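Rutinosidase (Aspergillus niger, PDB 6I1A) is a secreted fungal enzyme of glycoside hydrolase family 5 that releases the disaccharide rutinose from rutinosides such as rutin, and may also act as an exo-1,3-beta-glucanase. Local coordinates at residues S13-R18 with N236-F241; N129-I134 with S186-P191; P298-E303 with G334-T339. One frame throughout, in Å; residues are numbered along the deposited sequence.

Interaction 1: residues S13-R18 with N236-F241; sequences SYIDWR and NIPVMF. With EDO (1,2-ethanediol), chain J.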
loop_
_atom_site.group_PDB
_atom_site.type_symbol
_atom_site.label_atom_id
_atom_site.label_comp_id
_atom_site.label_asym_id
_atom_site.label_seq_id
_atom_site.Cartn_x
_atom_site.Cartn_y
_atom_site.Cartn_z
ATOM N N SER A 13 20.911 9.306 -33.139
ATOM C CA SER A 13 21.733 9.630 -31.944
ATOM C C SER A 13 20.844 9.988 -30.742
ATOM O O SER A 13 21.356 9.952 -29.655
ATOM C CB SER A 13 22.696 10.723 -32.237
ATOM O OG SER A 13 22.009 11.798 -32.857
ATOM N N TYR A 14 19.544 10.237 -30.924
ATOM C CA TYR A 14 18.628 10.454 -29.757
ATOM C C TYR A 14 18.310 9.104 -29.126
ATOM O O TYR A 14 18.308 8.052 -29.774
ATOM C CB TYR A 14 17.331 11.183 -30.146
ATOM C CG TYR A 14 17.547 12.610 -30.531
ATOM C CD1 TYR A 14 17.953 12.995 -31.823
ATOM C CD2 TYR A 14 17.337 13.641 -29.639
ATOM C CE1 TYR A 14 18.126 14.327 -32.172
ATOM C CE2 TYR A 14 17.554 14.971 -29.960
ATOM C CZ TYR A 14 17.895 15.350 -31.258
ATOM O OH TYR A 14 18.086 16.681 -31.509
ATOM N N ILE A 15 17.954 9.101 -27.849
ATOM C CA ILE A 15 17.693 7.778 -27.229
ATOM C C ILE A 15 16.232 7.405 -27.358
ATOM O O ILE A 15 15.314 8.301 -27.388
ATOM C CB ILE A 15 18.218 7.714 -25.795
ATOM C CG1 ILE A 15 17.332 8.478 -24.832
ATOM C CG2 ILE A 15 19.690 8.174 -25.736
ATOM C CD1 ILE A 15 17.566 8.002 -23.377
ATOM N N ASP A 16 16.014 6.107 -27.421
ATOM C CA ASP A 16 14.702 5.489 -27.369
ATOM C C ASP A 16 14.592 4.854 -25.992
ATOM O O ASP A 16 15.270 3.898 -25.732
ATOM C CB ASP A 16 14.533 4.439 -28.458
ATOM C CG ASP A 16 13.169 3.831 -28.486
ATOM O OD1 ASP A 16 12.383 4.007 -27.570
ATOM O OD2 ASP A 16 12.873 3.145 -29.499
ATOM N N TRP A 17 13.814 5.467 -25.104
ATOM C CA TRP A 17 13.703 4.921 -23.732
ATOM C C TRP A 17 13.169 3.491 -23.739
ATOM O O TRP A 17 13.173 2.844 -22.678
ATOM C CB TRP A 17 12.843 5.845 -22.866
ATOM C CG TRP A 17 13.654 6.918 -22.209
ATOM C CD1 TRP A 17 13.743 8.243 -22.542
ATOM C CD2 TRP A 17 14.491 6.762 -21.047
ATOM N NE1 TRP A 17 14.604 8.902 -21.721
ATOM C CE2 TRP A 17 15.040 8.024 -20.756
ATOM C CE3 TRP A 17 14.846 5.673 -20.214
ATOM C CZ2 TRP A 17 15.951 8.233 -19.715
ATOM C CZ3 TRP A 17 15.722 5.886 -19.163
ATOM C CH2 TRP A 17 16.217 7.171 -18.876
ATOM N N ARG A 18 12.561 2.997 -24.825
ATOM C CA ARG A 18 12.097 1.602 -24.868
ATOM C C ARG A 18 13.275 0.630 -24.920
ATOM O O ARG A 18 13.070 -0.549 -24.559
ATOM C CB ARG A 18 11.127 1.386 -26.046
ATOM C CG ARG A 18 9.785 2.053 -25.838
ATOM C CD ARG A 18 8.904 2.011 -27.104
ATOM N NE ARG A 18 7.701 2.853 -26.978
ATOM C CZ ARG A 18 6.714 2.535 -26.205
ATOM N NH1 ARG A 18 6.705 1.374 -25.555
ATOM N NH2 ARG A 18 5.654 3.332 -26.099
ATOM N N ASN A 236 12.193 14.783 -30.736
ATOM C CA ASN A 236 13.164 13.729 -30.409
ATOM C C ASN A 236 13.616 13.876 -28.952
ATOM O O ASN A 236 14.240 12.926 -28.422
ATOM C CB ASN A 236 14.351 13.787 -31.362
ATOM C CG ASN A 236 13.928 13.410 -32.764
ATOM O OD1 ASN A 236 13.390 12.335 -32.943
ATOM N ND2 ASN A 236 14.008 14.384 -33.641
ATOM N N ILE A 237 13.317 15.000 -28.299
ATOM C CA ILE A 237 13.640 15.128 -26.834
ATOM C C ILE A 237 12.579 14.338 -26.091
ATOM O O ILE A 237 11.419 14.697 -26.116
ATOM C CB ILE A 237 13.641 16.601 -26.384
ATOM C CG1 ILE A 237 14.673 17.450 -27.135
ATOM C CG2 ILE A 237 13.843 16.683 -24.865
ATOM C CD1 ILE A 237 14.498 18.899 -26.895
ATOM N N PRO A 238 12.924 13.293 -25.286
ATOM C CA PRO A 238 11.914 12.577 -24.536
ATOM C C PRO A 238 11.410 13.404 -23.351
ATOM O O PRO A 238 12.159 14.245 -22.804
ATOM C CB PRO A 238 12.673 11.351 -23.991
ATOM C CG PRO A 238 13.925 11.284 -24.805
ATOM C CD PRO A 238 14.286 12.693 -25.189
ATOM N N VAL A 239 10.159 13.174 -23.006
ATOM C CA VAL A 239 9.525 13.753 -21.791
ATOM C C VAL A 239 9.394 12.623 -20.763
ATOM O O VAL A 239 8.817 11.534 -21.058
ATOM C CB VAL A 239 8.166 14.410 -22.084
ATOM C CG1 VAL A 239 7.443 14.777 -20.812
ATOM C CG2 VAL A 239 8.366 15.648 -22.967
ATOM N N MET A 240 9.915 12.868 -19.567
ATOM C CA MET A 240 9.810 11.943 -18.440
ATOM C C MET A 240 8.735 12.454 -17.471
ATOM O O MET A 240 8.853 13.580 -16.909
ATOM C CB MET A 240 11.162 11.860 -17.751
ATOM C CG MET A 240 11.142 10.965 -16.507
ATOM S SD MET A 240 12.803 10.550 -15.884
ATOM C CE MET A 240 13.324 9.349 -17.092
ATOM N N PHE A 241 7.691 11.667 -17.346
ATOM C CA PHE A 241 6.498 11.973 -16.545
ATOM C C PHE A 241 6.603 11.277 -15.191
ATOM O O PHE A 241 6.545 10.026 -15.136
ATOM C CB PHE A 241 5.241 11.562 -17.297
ATOM C CG PHE A 241 3.954 11.851 -16.583
ATOM C CD1 PHE A 241 3.867 12.780 -15.546
ATOM C CD2 PHE A 241 2.805 11.198 -16.985
ATOM C CE1 PHE A 241 2.662 12.997 -14.877
ATOM C CE2 PHE A 241 1.604 11.443 -16.333
ATOM C CZ PHE A 241 1.527 12.317 -15.281
HETATM C C1 EDO J . 9.799 6.383 -25.598
HETATM O O1 EDO J . 8.501 6.089 -25.286
HETATM C C2 EDO J . 10.041 6.388 -27.102
HETATM O O2 EDO J . 9.866 5.100 -27.722
HETATM O O HOH W 1 14.062 10.284 -28.693
#

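Interaction 2: residues N129-I134 with S186-P191; sequences NMHIII and SYTLEP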
loop_
_atom_site.group_PDB
_atom_site.type_symbol
_atom_site.label_atom_id
_atom_site.label_comp_id
_atom_site.label_asym_id
_atom_site.label_seq_id
_atom_site.Cartn_x
_atom_site.Cartn_y
_atom_site.Cartn_z
ATOM N N ASN A 129 29.864 10.323 -22.165
ATOM C CA ASN A 129 28.625 10.153 -22.942
ATOM C C ASN A 129 27.439 9.816 -21.999
ATOM O O ASN A 129 26.577 8.999 -22.368
ATOM C CB ASN A 129 28.742 9.113 -24.043
ATOM C CG ASN A 129 27.598 9.229 -25.035
ATOM O OD1 ASN A 129 27.064 10.326 -25.222
ATOM N ND2 ASN A 129 27.231 8.123 -25.647
ATOM N N MET A 130 27.444 10.370 -20.790
ATOM C CA MET A 130 26.294 10.167 -19.865
ATOM C C MET A 130 25.024 10.807 -20.468
ATOM O O MET A 130 25.148 11.824 -21.206
ATOM C CB MET A 130 26.549 10.765 -18.493
ATOM C CG MET A 130 27.713 10.065 -17.756
ATOM S SD MET A 130 27.670 10.452 -16.031
ATOM C CE MET A 130 29.235 9.718 -15.501
ATOM N N HIS A 131 23.869 10.258 -20.101
ATOM C CA HIS A 131 22.540 10.875 -20.424
ATOM C C HIS A 131 22.126 11.755 -19.256
ATOM O O HIS A 131 22.403 11.345 -18.113
ATOM C CB HIS A 131 21.502 9.808 -20.756
ATOM C CG HIS A 131 20.248 10.346 -21.399
ATOM N ND1 HIS A 131 20.219 10.790 -22.699
ATOM C CD2 HIS A 131 19.022 10.642 -20.854
ATOM C CE1 HIS A 131 18.996 11.243 -22.961
ATOM N NE2 HIS A 131 18.274 11.194 -21.872
ATOM N N ILE A 132 21.533 12.900 -19.518
ATOM C CA ILE A 132 21.176 13.900 -18.518
ATOM C C ILE A 132 19.661 14.005 -18.453
ATOM O O ILE A 132 19.050 14.369 -19.477
ATOM C CB ILE A 132 21.814 15.259 -18.806
ATOM C CG1 ILE A 132 23.320 15.170 -19.112
ATOM C CG2 ILE A 132 21.529 16.211 -17.697
ATOM C CD1 ILE A 132 24.182 14.728 -17.917
ATOM N N ILE A 133 19.084 13.832 -17.283
ATOM C CA ILE A 133 17.661 14.159 -17.041
ATOM C C ILE A 133 17.573 15.497 -16.319
ATOM O O ILE A 133 18.108 15.612 -15.209
ATOM C CB ILE A 133 16.944 13.106 -16.221
ATOM C CG1 ILE A 133 16.986 11.742 -16.912
ATOM C CG2 ILE A 133 15.507 13.506 -15.855
ATOM C CD1 ILE A 133 16.735 10.585 -15.963
ATOM N N ILE A 134 16.983 16.533 -16.934
ATOM C CA ILE A 134 16.794 17.826 -16.285
ATOM C C ILE A 134 15.395 17.827 -15.647
ATOM O O ILE A 134 14.386 17.683 -16.381
ATOM C CB ILE A 134 16.989 19.034 -17.224
ATOM C CG1 ILE A 134 18.387 19.040 -17.842
ATOM C CG2 ILE A 134 16.673 20.311 -16.464
ATOM C CD1 ILE A 134 18.546 20.104 -18.915
ATOM N N SER A 186 21.486 14.385 -25.767
ATOM C CA SER A 186 21.992 13.900 -24.445
ATOM C C SER A 186 20.956 14.142 -23.329
ATOM O O SER A 186 21.269 13.819 -22.175
ATOM C CB SER A 186 23.242 14.572 -24.079
ATOM O OG SER A 186 24.277 14.255 -25.051
ATOM N N TYR A 187 19.783 14.707 -23.580
ATOM C CA TYR A 187 18.885 15.216 -22.505
ATOM C C TYR A 187 17.494 14.633 -22.599
ATOM O O TYR A 187 16.884 14.481 -23.710
ATOM C CB TYR A 187 18.786 16.725 -22.557
ATOM C CG TYR A 187 20.094 17.416 -22.312
ATOM C CD1 TYR A 187 20.958 17.687 -23.387
ATOM C CD2 TYR A 187 20.526 17.824 -21.062
ATOM C CE1 TYR A 187 22.178 18.328 -23.193
ATOM C CE2 TYR A 187 21.722 18.478 -20.864
ATOM C CZ TYR A 187 22.570 18.737 -21.936
ATOM O OH TYR A 187 23.735 19.380 -21.682
ATOM N N THR A 188 16.932 14.366 -21.421
ATOM C CA THR A 188 15.519 14.057 -21.192
ATOM C C THR A 188 14.942 15.155 -20.317
ATOM O O THR A 188 15.560 15.565 -19.347
ATOM C CB THR A 188 15.321 12.656 -20.605
ATOM O OG1 THR A 188 15.663 11.698 -21.602
ATOM C CG2 THR A 188 13.959 12.398 -20.050
ATOM N N LEU A 189 13.739 15.640 -20.648
ATOM C CA LEU A 189 13.091 16.727 -19.906
ATOM C C LEU A 189 12.026 16.159 -18.965
ATOM O O LEU A 189 11.078 15.471 -19.419
ATOM C CB LEU A 189 12.433 17.669 -20.937
ATOM C CG LEU A 189 11.972 19.011 -20.432
ATOM C CD1 LEU A 189 11.827 20.036 -21.610
ATOM C CD2 LEU A 189 10.667 18.904 -19.772
ATOM N N GLU A 190 12.161 16.440 -17.674
ATOM C CA GLU A 190 11.209 15.999 -16.646
ATOM C C GLU A 190 10.530 17.210 -16.017
ATOM O O GLU A 190 11.142 17.950 -15.223
ATOM C CB GLU A 190 11.920 15.207 -15.539
ATOM C CG GLU A 190 10.941 14.615 -14.552
ATOM C CD GLU A 190 11.528 13.575 -13.642
ATOM O OE1 GLU A 190 12.733 13.637 -13.319
ATOM O OE2 GLU A 190 10.775 12.616 -13.314
ATOM N N PRO A 191 9.267 17.504 -16.417
ATOM C CA PRO A 191 8.675 18.810 -16.094
ATOM C C PRO A 191 7.912 18.939 -14.777
ATOM O O PRO A 191 7.413 20.017 -14.452
ATOM C CB PRO A 191 7.691 18.956 -17.284
ATOM C CG PRO A 191 7.212 17.581 -17.547
ATOM C CD PRO A 191 8.502 16.768 -17.419
HETATM O O HOH W 2 25.116 11.829 -23.937
#

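Interaction 3: residues P298-E303 with G334-T339; sequences PVFVGE and GSSYWT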
loop_
_atom_site.group_PDB
_atom_site.type_symbol
_atom_site.label_atom_id
_atom_site.label_comp_id
_atom_site.label_asym_id
_atom_site.label_seq_id
_atom_site.Cartn_x
_atom_site.Cartn_y
_atom_site.Cartn_z
ATOM N N PRO A 298 7.795 2.856 -21.473
ATOM C CA PRO A 298 8.947 2.470 -20.663
ATOM C C PRO A 298 8.876 3.192 -19.313
ATOM O O PRO A 298 8.258 4.268 -19.165
ATOM C CB PRO A 298 10.151 2.883 -21.458
ATOM C CG PRO A 298 9.633 4.016 -22.362
ATOM C CD PRO A 298 8.203 3.647 -22.620
ATOM N N VAL A 299 9.543 2.598 -18.305
ATOM C CA VAL A 299 9.617 3.091 -16.925
ATOM C C VAL A 299 11.089 3.197 -16.532
ATOM O O VAL A 299 11.878 2.319 -16.827
ATOM C CB VAL A 299 8.855 2.164 -15.975
ATOM C CG1 VAL A 299 9.047 2.520 -14.487
ATOM C CG2 VAL A 299 7.371 2.164 -16.336
ATOM N N PHE A 300 11.420 4.250 -15.833
ATOM C CA PHE A 300 12.741 4.440 -15.196
ATOM C C PHE A 300 12.512 4.746 -13.712
ATOM O O PHE A 300 11.657 5.561 -13.402
ATOM C CB PHE A 300 13.461 5.586 -15.870
ATOM C CG PHE A 300 14.875 5.864 -15.430
ATOM C CD1 PHE A 300 15.897 4.998 -15.801
ATOM C CD2 PHE A 300 15.204 6.958 -14.647
ATOM C CE1 PHE A 300 17.218 5.231 -15.404
ATOM C CE2 PHE A 300 16.505 7.202 -14.242
ATOM C CZ PHE A 300 17.508 6.353 -14.664
ATOM N N VAL A 301 13.263 4.109 -12.813
ATOM C CA VAL A 301 13.080 4.300 -11.369
ATOM C C VAL A 301 13.956 5.480 -10.998
ATOM O O VAL A 301 15.147 5.318 -10.629
ATOM C CB VAL A 301 13.380 3.023 -10.569
ATOM C CG1 VAL A 301 13.228 3.287 -9.086
ATOM C CG2 VAL A 301 12.439 1.932 -11.015
ATOM N N GLY A 302 13.451 6.698 -11.190
ATOM C CA GLY A 302 14.303 7.887 -11.057
ATOM C C GLY A 302 14.733 8.249 -9.655
ATOM O O GLY A 302 15.638 9.120 -9.541
ATOM N N GLU A 303 14.105 7.706 -8.647
ATOM C CA GLU A 303 14.563 7.887 -7.259
ATOM C C GLU A 303 14.282 6.584 -6.519
ATOM O O GLU A 303 13.175 6.026 -6.622
ATOM C CB GLU A 303 13.855 8.984 -6.492
ATOM C CG GLU A 303 14.090 10.373 -7.013
ATOM C CD GLU A 303 13.516 11.453 -6.119
ATOM O OE1 GLU A 303 13.217 11.195 -4.896
ATOM O OE2 GLU A 303 13.288 12.580 -6.624
ATOM N N GLY A 334 16.129 0.779 -15.847
ATOM C CA GLY A 334 17.199 1.176 -14.942
ATOM C C GLY A 334 16.676 2.087 -13.861
ATOM O O GLY A 334 15.472 2.138 -13.605
ATOM N N SER A 335 17.587 2.772 -13.220
ATOM C CA SER A 335 17.263 3.543 -12.025
ATOM C C SER A 335 18.315 4.621 -11.795
ATOM O O SER A 335 19.437 4.511 -12.290
ATOM C CB SER A 335 17.107 2.645 -10.815
ATOM O OG SER A 335 18.346 1.950 -10.559
ATOM N N SER A 336 17.952 5.566 -10.945
ATOM C CA SER A 336 18.915 6.565 -10.452
ATOM C C SER A 336 18.753 6.733 -8.953
ATOM O O SER A 336 17.683 7.051 -8.446
ATOM C CB SER A 336 18.870 7.932 -11.171
ATOM O OG SER A 336 17.584 8.449 -11.331
ATOM N N TYR A 337 19.834 6.482 -8.214
ATOM C CA TYR A 337 19.834 6.461 -6.744
ATOM C C TYR A 337 19.754 7.868 -6.201
ATOM O O TYR A 337 20.329 8.814 -6.762
ATOM C CB TYR A 337 21.137 5.795 -6.268
ATOM C CG TYR A 337 21.066 5.284 -4.860
ATOM C CD1 TYR A 337 20.577 4.028 -4.611
ATOM C CD2 TYR A 337 21.445 6.056 -3.784
ATOM C CE1 TYR A 337 20.497 3.536 -3.328
ATOM C CE2 TYR A 337 21.304 5.594 -2.464
ATOM C CZ TYR A 337 20.806 4.332 -2.256
ATOM O OH TYR A 337 20.667 3.847 -0.973
ATOM N N TRP A 338 19.073 8.013 -5.072
ATOM C CA TRP A 338 19.050 9.273 -4.297
ATOM C C TRP A 338 20.021 9.056 -3.145
ATOM O O TRP A 338 19.634 8.349 -2.212
ATOM C CB TRP A 338 17.660 9.637 -3.779
ATOM C CG TRP A 338 17.617 11.025 -3.216
ATOM C CD1 TRP A 338 17.939 11.475 -1.970
ATOM C CD2 TRP A 338 17.319 12.204 -4.000
ATOM N NE1 TRP A 338 17.803 12.840 -1.910
ATOM C CE2 TRP A 338 17.436 13.305 -3.147
ATOM C CE3 TRP A 338 16.893 12.424 -5.323
ATOM C CZ2 TRP A 338 17.156 14.618 -3.547
ATOM C CZ3 TRP A 338 16.650 13.712 -5.725
ATOM C CH2 TRP A 338 16.769 14.783 -4.860
ATOM N N THR A 339 21.208 9.653 -3.137
ATOM C CA THR A 339 21.740 10.677 -4.046
ATOM C C THR A 339 23.249 10.559 -4.101
ATOM O O THR A 339 23.872 9.761 -3.321
ATOM C CB THR A 339 21.242 12.035 -3.567
ATOM O OG1 THR A 339 21.678 13.064 -4.467
ATOM C CG2 THR A 339 21.691 12.406 -2.169
#

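Interaction 1: residues S13-R18 with N236-F241
Trp-17 packs against Pro-238 and Met-240 at the N-terminal end of the strands of a TIM barrel, where the segment leading into strand 22-26 lies beside the start of strand 239-241. This buried part is tight. The indole takes the Met-240 methyl on one face, CE lying 3.8 Å above the ring plane toward the rim; the thioether chain is bent at its last torsion (chi3 -75°), which sets CE there. Ile-15 CD1 covers the opposite face, and Pro-238 CB comes up in plane at the edge, 3.6 Å from Trp-17 CD1. A broad indole suits this place because it fills space on three sides while its one polar atom, NE1, is satisfied by Thr-188 OG1. The other end is more solvent-exposed, yet its overlap is broad. Tyr-14 lays its ring over a single methylene, with Asn-236 CB 3.4 Å from the ring centroid and 10° off the normal, a CH-pi contact. Asn-236 is exposed, as befits its amide, and Tyr-14 partly so, its hydroxyl hydrogen-bonded to Asn-234 ND2. Between these ends a water bridges two carbonyl oxygens that cannot bond to each other, donating to Ile-15 O and Asn-236 O, each 2.7 Å away.

Interaction 2: residues N129-I134 with S186-P191
The His-131 imidazole carries Ser-186 O over one face, 3.3 Å above the ring plane and toward the rim, while Thr-188 OG1 meets its edge in plane. That edge contact is a hydrogen bond, NE2 to OG1 2.7 Å and close to straight at 168°; chi1 of -166° sets CG anti to the backbone N. The second flat group, the Tyr-187 ring, is approached obliquely along its CD2 side by Ile-132 CB and Ile-134 CD1, both 3.7 Å from CD2. Helix 113-128 packs on this ring through Ala-121 and Ile-125, so the isoleucines and the tyrosine fill the layer between barrel and helices. Strands 131-136 and 187-190 are the third and fourth of the TIM barrel, parallel, with Ile-132, Ile-133 and Ile-134 in register with Tyr-187, Thr-188 and Leu-189. Four backbone bonds alternate between them, from Ile-132 N to Ser-186 O through to Glu-190 N to Ile-134 O, 2.9 Å. Beta-branched isoleucine suits such extended chain. On the Thr-188 side polar groups lie among apolar ones such as Ile-133. OG1 accepts from Trp-17 NE1, which can only donate, and pairs with His-131 NE2 in a bond either could donate; two partners probably fix the hydroxyl's rotation.

Interaction 3: residues P298-E303 with G334-T339
Ser-336, Glu-303 and Phe-300 have the most surface buried in the contact between strands 299-308 and 334-337, the seventh and eighth strands of the TIM barrel, which run parallel here. The backbones are bridged once, at Val-301 and Ser-335: Val-301 N donates to Gly-334 O, and Ser-336 N to Val-301 O at 2.8 Å. Beyond this bridge a side chain carries on the pairing. Ser-336 OG sits between its own backbone N and carbonyl carbon (chi1 47°) and donates to Gly-302 O, 2.7 Å away, from 44° above that carbonyl's plane. The same oxygen also accepts from Asn-26 ND2, so two donors grip it. A small hydroxyl suits the place, because Phe-300 packs close by, its CE2 3.3 Å from Ser-336 OG. With CG anti to the backbone N, the phenyl lies over the neighbouring strand: Ser-335 CA is 3.7 Å above one face, and CE1 is 3.3 Å from Ser-335 N. Gly-334 C also comes close to Phe-300 CE1, and Gly-334 has a positive phi of 120°, at which a side chain would jam against the preceding carbonyl. Toward the C-terminal end of the strands, where TIM-barrel enzymes have their active sites, Glu-303 lies alongside Trp-338, its CD 3.6 Å from Trp-338 CE3. Arg-92 and Tyr-268 hold the carboxylate oxygens. The peptide after Trp-338 is cis, and Thr-339 CB covers the indole face opposite Glu-303 OE1, 3.7 Å above the ring plane.

All three contacts belong to one eight-stranded barrel. Along the chain the two segments of interaction 1 bracket both segments of interaction 2, and interaction 3 follows. Centres of interactions 1 and 2 lie about 9 Å apart, those of 2 and 3 about 12 Å, and those of 1 and 3 about 15 Å. Strand 187-190 of interaction 2 is joined to strand 239-241 of interaction 1 by a probable hydrogen bond, Met-240 N to Leu-189 O. Across the barrel interior, Ile-133 and Phe-300 bring interactions 2 and 3 together, and Trp-17 stacks edge-to-face on Phe-300. Thus the N-terminal segment touches strands from distant parts of the sequence and packs into one end of the barrel core.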